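Local coordinates for protein DNA alpha-glucosyltransferase (Enterobacteria phage T4, PDB 1YA6) that belongs to the GT-B clan of glycosyltransferases, built from two Rossmann-like domains, and is modelled here with uridine-5'-diphosphate and DNA bound, at residues M199-W204 / S231-G236; Y256-I261 / I274-I279; Q295-N300 / S307-H312. All blocks are in the same frame, centred on the assembly; numbering follows the deposited sequence.

Contact 1 of 3, residues M199-W204 / S231-G236; sequences MNINRW and STVMEG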
loop_
_atom_site.group_PDB
_atom_site.type_symbol
_atom_site.label_atom_id
_atom_site.label_comp_id
_atom_site.label_asym_id
_atom_site.label_seq_id
_atom_site.Cartn_x
_atom_site.Cartn_y
_atom_site.Cartn_z
ATOM N N MET C 199 -18.930 6.490 -15.226
ATOM C CA MET C 199 -19.265 5.112 -14.880
ATOM C C MET C 199 -18.740 4.057 -15.852
ATOM O O MET C 199 -18.831 2.858 -15.576
ATOM C CB MET C 199 -20.780 4.965 -14.785
ATOM C CG MET C 199 -21.444 5.854 -13.758
ATOM S SD MET C 199 -21.003 5.387 -12.089
ATOM C CE MET C 199 -20.057 6.843 -11.634
ATOM N N ASN C 200 -18.209 4.499 -16.990
ATOM C CA ASN C 200 -17.703 3.572 -17.999
ATOM C C ASN C 200 -16.206 3.320 -17.918
ATOM O O ASN C 200 -15.608 2.772 -18.846
ATOM C CB ASN C 200 -18.054 4.069 -19.408
ATOM C CG ASN C 200 -19.559 4.075 -19.676
ATOM O OD1 ASN C 200 -20.350 3.455 -18.943
ATOM N ND2 ASN C 200 -19.959 4.766 -20.743
ATOM N N ILE C 201 -15.596 3.719 -16.810
ATOM C CA ILE C 201 -14.166 3.515 -16.638
ATOM C C ILE C 201 -13.879 2.640 -15.421
ATOM O O ILE C 201 -14.300 2.947 -14.304
ATOM C CB ILE C 201 -13.420 4.857 -16.470
ATOM C CG1 ILE C 201 -13.646 5.751 -17.698
ATOM C CG2 ILE C 201 -11.938 4.593 -16.239
ATOM C CD1 ILE C 201 -13.159 5.158 -19.003
ATOM N N ASN C 202 -13.175 1.538 -15.654
ATOM C CA ASN C 202 -12.810 0.624 -14.582
ATOM C C ASN C 202 -11.302 0.694 -14.416
ATOM O O ASN C 202 -10.547 0.379 -15.342
ATOM C CB ASN C 202 -13.246 -0.794 -14.921
ATOM C CG ASN C 202 -14.725 -0.887 -15.167
ATOM O OD1 ASN C 202 -15.206 -0.515 -16.238
ATOM N ND2 ASN C 202 -15.466 -1.369 -14.171
ATOM N N ARG C 203 -10.874 1.125 -13.232
ATOM C CA ARG C 203 -9.454 1.275 -12.945
ATOM C C ARG C 203 -8.959 0.258 -11.928
ATOM O O ARG C 203 -9.536 0.095 -10.851
ATOM C CB ARG C 203 -9.174 2.697 -12.447
ATOM C CG ARG C 203 -7.817 3.272 -12.849
ATOM C CD ARG C 203 -7.799 4.795 -12.644
ATOM N NE ARG C 203 -8.825 5.456 -13.450
ATOM C CZ ARG C 203 -8.605 6.078 -14.608
ATOM N NH1 ARG C 203 -7.377 6.148 -15.125
ATOM N NH2 ARG C 203 -9.627 6.612 -15.266
ATOM N N TRP C 204 -7.891 -0.433 -12.304
ATOM C CA TRP C 204 -7.251 -1.435 -11.460
ATOM C C TRP C 204 -5.915 -0.812 -11.082
ATOM O O TRP C 204 -5.247 -0.245 -11.939
ATOM C CB TRP C 204 -7.009 -2.718 -12.279
ATOM C CG TRP C 204 -6.248 -3.808 -11.572
ATOM C CD1 TRP C 204 -6.778 -4.879 -10.891
ATOM C CD2 TRP C 204 -4.823 -3.954 -11.496
ATOM N NE1 TRP C 204 -5.770 -5.680 -10.403
ATOM C CE2 TRP C 204 -4.562 -5.140 -10.756
ATOM C CE3 TRP C 204 -3.743 -3.205 -11.979
ATOM C CZ2 TRP C 204 -3.258 -5.592 -10.494
ATOM C CZ3 TRP C 204 -2.438 -3.658 -11.718
ATOM C CH2 TRP C 204 -2.212 -4.843 -10.981
ATOM N N SER C 231 -14.672 0.449 -20.365
ATOM C CA SER C 231 -13.239 0.573 -20.531
ATOM C C SER C 231 -12.502 0.119 -19.285
ATOM O O SER C 231 -13.043 0.142 -18.179
ATOM C CB SER C 231 -12.858 2.009 -20.889
ATOM O OG SER C 231 -13.133 2.270 -22.256
ATOM N N THR C 232 -11.267 -0.321 -19.473
ATOM C CA THR C 232 -10.475 -0.773 -18.355
ATOM C C THR C 232 -9.098 -0.175 -18.368
ATOM O O THR C 232 -8.422 -0.141 -19.402
ATOM C CB THR C 232 -10.328 -2.302 -18.344
ATOM O OG1 THR C 232 -11.546 -2.890 -17.872
ATOM C CG2 THR C 232 -9.186 -2.728 -17.428
ATOM N N VAL C 233 -8.689 0.311 -17.210
ATOM C CA VAL C 233 -7.359 0.862 -17.070
ATOM C C VAL C 233 -6.717 0.110 -15.917
ATOM O O VAL C 233 -7.384 -0.258 -14.935
ATOM C CB VAL C 233 -7.371 2.380 -16.769
ATOM C CG1 VAL C 233 -5.943 2.885 -16.610
ATOM C CG2 VAL C 233 -8.048 3.127 -17.899
ATOM N N MET C 234 -5.421 -0.143 -16.077
ATOM C CA MET C 234 -4.613 -0.836 -15.091
ATOM C C MET C 234 -3.335 -0.032 -14.898
ATOM O O MET C 234 -2.479 0.045 -15.788
ATOM C CB MET C 234 -4.327 -2.252 -15.571
ATOM C CG MET C 234 -5.553 -3.132 -15.458
ATOM S SD MET C 234 -5.345 -4.749 -16.231
ATOM C CE MET C 234 -4.222 -5.586 -15.049
ATOM N N GLU C 235 -3.233 0.590 -13.730
ATOM C CA GLU C 235 -2.089 1.425 -13.401
ATOM C C GLU C 235 -1.077 0.726 -12.504
ATOM O O GLU C 235 -1.440 -0.001 -11.569
ATOM C CB GLU C 235 -2.558 2.710 -12.707
ATOM C CG GLU C 235 -3.471 3.597 -13.547
ATOM C CD GLU C 235 -3.691 4.975 -12.927
ATOM O OE1 GLU C 235 -2.689 5.612 -12.528
ATOM O OE2 GLU C 235 -4.856 5.427 -12.851
ATOM N N GLY C 236 0.199 0.942 -12.801
ATOM C CA GLY C 236 1.241 0.369 -11.975
ATOM C C GLY C 236 1.979 -0.854 -12.466
ATOM O O GLY C 236 2.975 -1.233 -11.848
#

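Contact 2 of 3, residues Y256-I261 / I274-I279; sequences YGNREI and ILDCYI. With UDP (uridine-5'-diphosphate), chain I.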
loop_
_atom_site.group_PDB
_atom_site.type_symbol
_atom_site.label_atom_id
_atom_site.label_comp_id
_atom_site.label_asym_id
_atom_site.label_seq_id
_atom_site.Cartn_x
_atom_site.Cartn_y
_atom_site.Cartn_z
ATOM N N TYR C 256 1.248 2.531 -21.918
ATOM C CA TYR C 256 1.538 3.963 -21.824
ATOM C C TYR C 256 2.445 4.287 -20.652
ATOM O O TYR C 256 2.469 3.573 -19.649
ATOM C CB TYR C 256 0.265 4.789 -21.631
ATOM C CG TYR C 256 -0.817 4.499 -22.623
ATOM C CD1 TYR C 256 -1.688 3.426 -22.429
ATOM C CD2 TYR C 256 -0.951 5.270 -23.781
ATOM C CE1 TYR C 256 -2.666 3.121 -23.363
ATOM C CE2 TYR C 256 -1.923 4.975 -24.726
ATOM C CZ TYR C 256 -2.777 3.897 -24.516
ATOM O OH TYR C 256 -3.714 3.561 -25.466
ATOM N N GLY C 257 3.177 5.387 -20.795
ATOM C CA GLY C 257 4.052 5.870 -19.746
ATOM C C GLY C 257 3.342 7.080 -19.151
ATOM O O GLY C 257 2.344 7.541 -19.710
ATOM N N ASN C 258 3.834 7.606 -18.035
ATOM C CA ASN C 258 3.184 8.752 -17.408
ATOM C C ASN C 258 3.087 10.003 -18.279
ATOM O O ASN C 258 2.176 10.817 -18.103
ATOM C CB ASN C 258 3.883 9.101 -16.100
ATOM C CG ASN C 258 3.438 8.226 -14.962
ATOM O OD1 ASN C 258 2.246 8.132 -14.668
ATOM N ND2 ASN C 258 4.390 7.584 -14.307
ATOM N N ARG C 259 4.020 10.157 -19.213
ATOM C CA ARG C 259 4.019 11.319 -20.097
ATOM C C ARG C 259 3.129 11.091 -21.317
ATOM O O ARG C 259 2.761 12.039 -22.016
ATOM C CB ARG C 259 5.451 11.643 -20.521
ATOM C CG ARG C 259 6.320 12.114 -19.360
ATOM C CD ARG C 259 7.789 11.819 -19.604
ATOM N NE ARG C 259 8.308 12.493 -20.790
ATOM C CZ ARG C 259 9.474 12.201 -21.363
ATOM N NH1 ARG C 259 10.243 11.243 -20.855
ATOM N NH2 ARG C 259 9.874 12.863 -22.442
ATOM N N GLU C 260 2.770 9.829 -21.556
ATOM C CA GLU C 260 1.910 9.463 -22.677
ATOM C C GLU C 260 0.505 9.130 -22.171
ATOM O O GLU C 260 -0.291 8.531 -22.894
ATOM C CB GLU C 260 2.456 8.228 -23.397
ATOM C CG GLU C 260 3.963 8.168 -23.568
ATOM C CD GLU C 260 4.416 6.844 -24.182
ATOM O OE1 GLU C 260 4.096 5.777 -23.610
ATOM O OE2 GLU C 260 5.087 6.867 -25.237
ATOM N N ILE C 261 0.194 9.508 -20.934
ATOM C CA ILE C 261 -1.119 9.202 -20.371
ATOM C C ILE C 261 -2.245 9.948 -21.094
ATOM O O ILE C 261 -3.426 9.774 -20.789
ATOM C CB ILE C 261 -1.158 9.538 -18.861
ATOM C CG1 ILE C 261 -2.451 9.016 -18.236
ATOM C CG2 ILE C 261 -1.043 11.031 -18.658
ATOM C CD1 ILE C 261 -2.547 9.275 -16.760
ATOM N N ILE C 274 -2.780 -0.001 -20.164
ATOM C CA ILE C 274 -1.874 -0.206 -19.053
ATOM C C ILE C 274 -0.916 0.953 -18.857
ATOM O O ILE C 274 -0.195 1.351 -19.771
ATOM C CB ILE C 274 -1.046 -1.510 -19.257
ATOM C CG1 ILE C 274 -1.975 -2.655 -19.681
ATOM C CG2 ILE C 274 -0.292 -1.875 -17.968
ATOM C CD1 ILE C 274 -3.170 -2.871 -18.765
ATOM N N LEU C 275 -0.906 1.485 -17.646
ATOM C CA LEU C 275 -0.019 2.586 -17.306
ATOM C C LEU C 275 1.018 1.968 -16.378
ATOM O O LEU C 275 0.654 1.134 -15.546
ATOM C CB LEU C 275 -0.825 3.668 -16.589
ATOM C CG LEU C 275 -0.092 4.798 -15.879
ATOM C CD1 LEU C 275 0.838 5.503 -16.833
ATOM C CD2 LEU C 275 -1.109 5.752 -15.305
ATOM N N ASP C 276 2.294 2.331 -16.515
ATOM C CA ASP C 276 3.297 1.748 -15.626
ATOM C C ASP C 276 3.400 2.505 -14.309
ATOM O O ASP C 276 2.461 3.205 -13.917
ATOM C CB ASP C 276 4.671 1.655 -16.298
ATOM C CG ASP C 276 5.318 2.995 -16.513
ATOM O OD1 ASP C 276 6.492 3.011 -16.963
ATOM O OD2 ASP C 276 4.660 4.023 -16.233
ATOM N N CYS C 277 4.518 2.347 -13.612
ATOM C CA CYS C 277 4.698 3.033 -12.339
ATOM C C CYS C 277 4.142 4.439 -12.428
ATOM O O CYS C 277 4.594 5.259 -13.221
ATOM C CB CYS C 277 6.163 3.053 -11.967
ATOM S SG CYS C 277 6.769 1.385 -11.924
ATOM N N TYR C 278 3.150 4.698 -11.591
ATOM C CA TYR C 278 2.443 5.964 -11.572
ATOM C C TYR C 278 2.675 6.814 -10.318
ATOM O O TYR C 278 3.108 6.307 -9.276
ATOM C CB TYR C 278 0.960 5.654 -11.708
ATOM C CG TYR C 278 0.417 4.921 -10.506
ATOM C CD1 TYR C 278 0.198 5.586 -9.303
ATOM C CD2 TYR C 278 0.099 3.567 -10.574
ATOM C CE1 TYR C 278 -0.332 4.925 -8.210
ATOM C CE2 TYR C 278 -0.427 2.897 -9.479
ATOM C CZ TYR C 278 -0.644 3.579 -8.311
ATOM O OH TYR C 278 -1.208 2.935 -7.236
ATOM N N ILE C 279 2.374 8.107 -10.438
ATOM C CA ILE C 279 2.506 9.057 -9.339
ATOM C C ILE C 279 1.270 8.874 -8.451
ATOM O O ILE C 279 0.152 8.892 -8.948
ATOM C CB ILE C 279 2.512 10.491 -9.878
ATOM C CG1 ILE C 279 3.558 10.622 -10.983
ATOM C CG2 ILE C 279 2.738 11.472 -8.751
ATOM C CD1 ILE C 279 4.967 10.563 -10.494
HETATM N N1 UDP I . 1.825 3.211 -5.660
HETATM C C2 UDP I . 2.234 4.319 -6.360
HETATM N N3 UDP I . 2.717 4.062 -7.618
HETATM C C4 UDP I . 2.808 2.838 -8.239
HETATM C C5 UDP I . 2.329 1.738 -7.454
HETATM C C6 UDP I . 1.868 1.960 -6.221
HETATM O O2 UDP I . 2.164 5.449 -5.902
HETATM O O4 UDP I . 3.283 2.767 -9.380
HETATM C "C1'" UDP I . 1.371 3.421 -4.281
HETATM C "C2'" UDP I . -0.009 2.852 -3.990
HETATM O "O2'" UDP I . -0.993 3.822 -4.279
HETATM C "C3'" UDP I . 0.101 2.536 -2.500
HETATM C "C4'" UDP I . 1.560 2.113 -2.347
HETATM O "O4'" UDP I . 2.277 2.749 -3.435
HETATM O "O3'" UDP I . -0.149 3.708 -1.744
HETATM C "C5'" UDP I . 1.813 0.624 -2.401
HETATM O "O5'" UDP I . 1.418 0.014 -1.178
HETATM P PA UDP I . 0.368 -1.191 -1.144
HETATM O O1A UDP I . 0.200 -1.585 0.284
HETATM O O2A UDP I . -0.817 -0.789 -1.941
HETATM O O3A UDP I . 1.083 -2.427 -1.955
HETATM P PB UDP I . 2.652 -2.870 -2.096
HETATM O O1B UDP I . 2.680 -4.356 -1.995
HETATM O O2B UDP I . 3.205 -2.211 -3.303
HETATM O O3B UDP I . 3.365 -2.266 -0.809
HETATM O O HOH W 1 0.663 8.899 -12.790
HETATM O O HOH W 2 6.420 6.442 -17.126
#

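Contact 3 of 3, residues Q295-N300 / S307-H312; sequences QLSKLN and SLEYTH. With UDP (uridine-5'-diphosphate), chain I; NCO (cobalt hexammine(III)), chain F.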
loop_
_atom_site.group_PDB
_atom_site.type_symbol
_atom_site.label_atom_id
_atom_site.label_comp_id
_atom_site.label_asym_id
_atom_site.label_seq_id
_atom_site.Cartn_x
_atom_site.Cartn_y
_atom_site.Cartn_z
ATOM N N GLN C 295 -9.117 -3.632 -6.647
ATOM C CA GLN C 295 -7.991 -4.013 -5.804
ATOM C C GLN C 295 -8.251 -5.492 -5.512
ATOM O O GLN C 295 -8.964 -5.839 -4.578
ATOM C CB GLN C 295 -7.965 -3.184 -4.514
ATOM C CG GLN C 295 -6.573 -2.943 -3.972
ATOM C CD GLN C 295 -5.929 -4.192 -3.411
ATOM O OE1 GLN C 295 -6.385 -5.312 -3.663
ATOM N NE2 GLN C 295 -4.851 -4.009 -2.645
ATOM N N LEU C 296 -7.648 -6.352 -6.327
ATOM C CA LEU C 296 -7.852 -7.793 -6.234
ATOM C C LEU C 296 -6.715 -8.602 -5.620
ATOM O O LEU C 296 -6.360 -9.656 -6.139
ATOM C CB LEU C 296 -8.165 -8.334 -7.634
ATOM C CG LEU C 296 -9.045 -7.422 -8.508
ATOM C CD1 LEU C 296 -9.030 -7.900 -9.945
ATOM C CD2 LEU C 296 -10.462 -7.384 -7.964
ATOM N N SER C 297 -6.151 -8.117 -4.516
ATOM C CA SER C 297 -5.070 -8.827 -3.842
ATOM C C SER C 297 -5.655 -10.031 -3.126
ATOM O O SER C 297 -6.703 -9.927 -2.493
ATOM C CB SER C 297 -4.367 -7.911 -2.844
ATOM O OG SER C 297 -3.688 -6.881 -3.529
ATOM N N LYS C 298 -4.954 -11.157 -3.207
ATOM C CA LYS C 298 -5.419 -12.406 -2.627
ATOM C C LYS C 298 -4.375 -13.077 -1.741
ATOM O O LYS C 298 -3.916 -14.180 -2.051
ATOM C CB LYS C 298 -5.793 -13.347 -3.771
ATOM C CG LYS C 298 -6.195 -12.579 -5.045
ATOM C CD LYS C 298 -6.166 -13.416 -6.333
ATOM C CE LYS C 298 -4.756 -13.821 -6.740
ATOM N NZ LYS C 298 -4.728 -14.461 -8.081
ATOM N N LEU C 299 -3.999 -12.440 -0.636
ATOM C CA LEU C 299 -3.000 -13.039 0.253
ATOM C C LEU C 299 -3.503 -14.217 1.102
ATOM O O LEU C 299 -4.672 -14.259 1.494
ATOM C CB LEU C 299 -2.400 -11.974 1.173
ATOM C CG LEU C 299 -1.189 -11.211 0.638
ATOM C CD1 LEU C 299 -0.669 -10.322 1.744
ATOM C CD2 LEU C 299 -0.100 -12.177 0.177
ATOM N N ASN C 300 -2.597 -15.154 1.393
ATOM C CA ASN C 300 -2.899 -16.358 2.183
ATOM C C ASN C 300 -3.225 -16.015 3.645
ATOM O O ASN C 300 -2.488 -15.270 4.290
ATOM C CB ASN C 300 -1.709 -17.325 2.106
ATOM C CG ASN C 300 -2.113 -18.772 2.320
ATOM O OD1 ASN C 300 -2.452 -19.181 3.434
ATOM N ND2 ASN C 300 -2.086 -19.560 1.242
ATOM N N SER C 307 -4.845 -6.248 8.538
ATOM C CA SER C 307 -4.198 -5.338 7.604
ATOM C C SER C 307 -4.650 -5.347 6.155
ATOM O O SER C 307 -4.500 -6.342 5.450
ATOM C CB SER C 307 -2.682 -5.555 7.633
ATOM O OG SER C 307 -2.177 -5.436 8.952
ATOM N N LEU C 308 -5.212 -4.227 5.718
ATOM C CA LEU C 308 -5.583 -4.082 4.325
ATOM C C LEU C 308 -4.349 -3.382 3.752
ATOM O O LEU C 308 -3.444 -3.007 4.510
ATOM C CB LEU C 308 -6.816 -3.191 4.150
ATOM C CG LEU C 308 -8.189 -3.855 4.222
ATOM C CD1 LEU C 308 -9.255 -2.802 3.893
ATOM C CD2 LEU C 308 -8.272 -5.030 3.240
ATOM N N GLU C 309 -4.313 -3.203 2.435
ATOM C CA GLU C 309 -3.186 -2.558 1.772
ATOM C C GLU C 309 -3.494 -1.120 1.367
ATOM O O GLU C 309 -4.645 -0.773 1.108
ATOM C CB GLU C 309 -2.804 -3.361 0.539
ATOM C CG GLU C 309 -2.432 -4.784 0.868
ATOM C CD GLU C 309 -1.960 -5.538 -0.350
ATOM O OE1 GLU C 309 -2.817 -5.937 -1.166
ATOM O OE2 GLU C 309 -0.730 -5.708 -0.499
ATOM N N TYR C 310 -2.467 -0.280 1.304
ATOM C CA TYR C 310 -2.692 1.103 0.930
ATOM C C TYR C 310 -3.633 1.309 -0.252
ATOM O O TYR C 310 -4.525 2.159 -0.178
ATOM C CB TYR C 310 -1.355 1.820 0.704
ATOM C CG TYR C 310 -0.769 2.182 2.038
ATOM C CD1 TYR C 310 0.412 1.601 2.506
ATOM C CD2 TYR C 310 -1.493 2.987 2.910
ATOM C CE1 TYR C 310 0.832 1.805 3.823
ATOM C CE2 TYR C 310 -1.085 3.195 4.209
ATOM C CZ TYR C 310 0.064 2.605 4.671
ATOM O OH TYR C 310 0.381 2.775 6.003
ATOM N N THR C 311 -3.459 0.543 -1.328
ATOM C CA THR C 311 -4.328 0.693 -2.497
ATOM C C THR C 311 -5.764 0.334 -2.172
ATOM O O THR C 311 -6.677 0.715 -2.892
ATOM C CB THR C 311 -3.873 -0.175 -3.681
ATOM O OG1 THR C 311 -3.689 -1.526 -3.243
ATOM C CG2 THR C 311 -2.584 0.378 -4.280
ATOM N N HIS C 312 -5.959 -0.411 -1.093
ATOM C CA HIS C 312 -7.293 -0.777 -0.648
ATOM C C HIS C 312 -7.967 0.478 -0.065
ATOM O O HIS C 312 -9.102 0.811 -0.413
ATOM C CB HIS C 312 -7.214 -1.847 0.444
ATOM C CG HIS C 312 -7.274 -3.250 -0.067
ATOM N ND1 HIS C 312 -6.469 -4.253 0.429
ATOM C CD2 HIS C 312 -8.078 -3.831 -0.989
ATOM C CE1 HIS C 312 -6.775 -5.393 -0.166
ATOM N NE2 HIS C 312 -7.747 -5.163 -1.031
HETATM N N1 UDP I . 1.825 3.211 -5.660
HETATM C C2 UDP I . 2.234 4.319 -6.360
HETATM N N3 UDP I . 2.717 4.062 -7.618
HETATM C C4 UDP I . 2.808 2.838 -8.239
HETATM C C5 UDP I . 2.329 1.738 -7.454
HETATM C C6 UDP I . 1.868 1.960 -6.221
HETATM O O2 UDP I . 2.164 5.449 -5.902
HETATM O O4 UDP I . 3.283 2.767 -9.380
HETATM C "C1'" UDP I . 1.371 3.421 -4.281
HETATM C "C2'" UDP I . -0.009 2.852 -3.990
HETATM O "O2'" UDP I . -0.993 3.822 -4.279
HETATM C "C3'" UDP I . 0.101 2.536 -2.500
HETATM C "C4'" UDP I . 1.560 2.113 -2.347
HETATM O "O4'" UDP I . 2.277 2.749 -3.435
HETATM O "O3'" UDP I . -0.149 3.708 -1.744
HETATM C "C5'" UDP I . 1.813 0.624 -2.401
HETATM O "O5'" UDP I . 1.418 0.014 -1.178
HETATM P PA UDP I . 0.368 -1.191 -1.144
HETATM O O1A UDP I . 0.200 -1.585 0.284
HETATM O O2A UDP I . -0.817 -0.789 -1.941
HETATM O O3A UDP I . 1.083 -2.427 -1.955
HETATM P PB UDP I . 2.652 -2.870 -2.096
HETATM O O1B UDP I . 2.680 -4.356 -1.995
HETATM O O2B UDP I . 3.205 -2.211 -3.303
HETATM O O3B UDP I . 3.365 -2.266 -0.809
HETATM CO CO NCO F . 2.614 -5.083 1.775
HETATM N N1 NCO F . 1.688 -3.760 0.590
HETATM N N2 NCO F . 1.540 -4.408 3.330
HETATM N N3 NCO F . 1.184 -6.377 1.323
HETATM N N4 NCO F . 3.505 -6.410 2.966
HETATM N N5 NCO F . 3.708 -5.739 0.212
HETATM N N6 NCO F . 4.050 -3.719 2.175
#

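Contact 1 of 3, residues M199-W204 / S231-G236
Met-234 follows the indole of Trp-204 from CB to CE. Its CB lies 3.8 Å from CE3 of Trp-204, and its CG comes nearer the root of the ring, 3.5 Å from Trp-204 CB. The sulfur then leans out obliquely, SD standing 5.2 Å from the centroid of the Trp-204 five-membered ring in a Met-aromatic contact. A bend at the last torsion (chi3 73°) folds the methyl back, so that CE sits 4.1 Å from the centroid of the Trp-204 six-membered ring, over its face and shifted toward the rim: a CH-pi contact. Helix 214-225 packs on this same face of the sheet, with Phe-214 against Met-234 and Met-217 against Trp-204.

The backbones beneath are neighbouring parallel strands, 201-205 and 231-235, joined through helix 214-225 as a beta-alpha-beta crossover of a seven-stranded Rossmann-like sheet. With their axes 21° apart, the strands pair in register from Ile-201 with Ser-231 to Trp-204 with Met-234. Five backbone hydrogen bonds close it, including a short one from Val-233 N to Asn-202 O (2.6 Å).

On the other face, that of Ile-201, Arg-203, Ser-231 and Val-233, the chemistry is mixed. Ile-201 CD1 touches Ser-231 CB at 3.7 Å. Arg-203 runs side by side with Val-233, whose CB lies over one face of the guanidinium, while Glu-235 OE2 meets the guanidinium edge. That salt bridge is long and weak, 3.5 Å from Arg-203 NH1 to Glu-235 OE2, with the two planar groups turned 86° apart; the same oxygen lies closer to Arg-203 CD, at 3.0 Å. Stronger polar partners lie beyond: Ser-290 OG for Arg-203 NE, and Arg-286 for Glu-235 OE1.

Contact 2 of 3, residues Y256-I261 / I274-I279
Tyr-256 and Leu-275 pair as a single parallel bridge at the edge of the Rossmann-like sheet, where strand 253-256 is outermost and both strands run out into loops. Tyr-256 N donates to Ile-274 O (2.8 Å); the return bond from Asp-276 N to Tyr-256 O is weak.

Past the bridge, side chains of the turn 257-260 and of the opposing loop take over. A chi1 of 168° swings CG of Leu-275 to the side opposite its backbone N and carries CD1 across to within 3.7 Å of Asn-258 OD1 and CD2 to 4.1 Å from Ile-261 CD1. Asn-258 links the two segments with both ends of its amide: ND2 makes a short, bent and weak hydrogen bond to Cys-277 O, and OD1 accepts from a water that in turn accepts from Ile-279 N, the N-cap of helix 280-288. A second water joins Asn-258 N to Asp-276 OD2.

Tyr-278 adopts the crowded position, CG between backbone N and carbonyl carbon (chi1 67°), turning its ring away from the turn and onto the uracil of uridine-5'-diphosphate. UDP N3 lies over one ring face while the backbone of Tyr-278 pairs with the base, Tyr-278 N donating to UDP O4 (2.9 Å) and Tyr-278 O accepting from UDP N3 (2.8 Å). Beyond the base, Tyr-278 OH donates to UDP O2' at 3.1 Å.

Contact 3 of 3, residues Q295-N300 / S307-H312
Glu-309 OE1 is gripped by two donors, Gln-295 at the end of strand 290-295 and Ser-297 in the loop that follows. Ser-297 OG donates to it over 2.7 Å, nearly along the C-O axis, and Gln-295 NE2 reaches it over 3.2 Å from above the carboxylate plane. The same Gln-295 NE2 donates to Thr-311 OG1 (2.8 Å), and Gln-295 OE1 accepts from Ser-297 N, so the glutamine amide is tied at both ends.

Glu-309 is the N-cap of helix 310-318. His-312, in the first turn, points back at it, and Glu-309 N donates to His-312 ND1 (3.1 Å) almost exactly in the ring plane. The start of the helix faces uridine-5'-diphosphate: Tyr-310 N bonds UDP O1A and Thr-311 N bonds UDP O2A (3.0 Å), the helix-end grip on a nucleotide phosphate known from GT-B enzymes.

Around this polar core the packing is flat. The Gln-295 amide stacks on His-312 with planes 16° apart, its CD 3.1 Å above the imidazole plane, offset toward the rim; Leu-308 CD2 covers the opposite face, and Phe-324 meets the ring edge-to-face.

With OE1 so held, OE2 of Glu-309 accepts from NCO N3 of cobalt hexammine(III) (2.7 Å) and forms a salt bridge with Lys-212. Gln-295 and Ser-297 thus probably help to orient the carboxylate, whose charge would be balanced by the two cationic groups near the phosphate.

All three contacts lie on one seven-stranded parallel sheet or on the loops and helix start at the C-terminal ends of its strands. Contact 1, buried mid-sheet, rests on backbone pairing, with one aromatic-methionine contact and one weak salt bridge on its faces. Contact 2 continues from it, Leu-275 probably exchanging backbone hydrogen bonds with Met-234 and Gly-236; at the sheet edge, partly buried, its pairing shrinks to one bridge, and waters and an amide carry on from it. Contact 3, also buried, is nearly all side-chain polar chemistry and meets contact 1 through Leu-296 on Trp-204. Contacts 2 and 3 share uridine-5'-diphosphate, contact 2 holding the base and ribose, contact 3 the alpha phosphate.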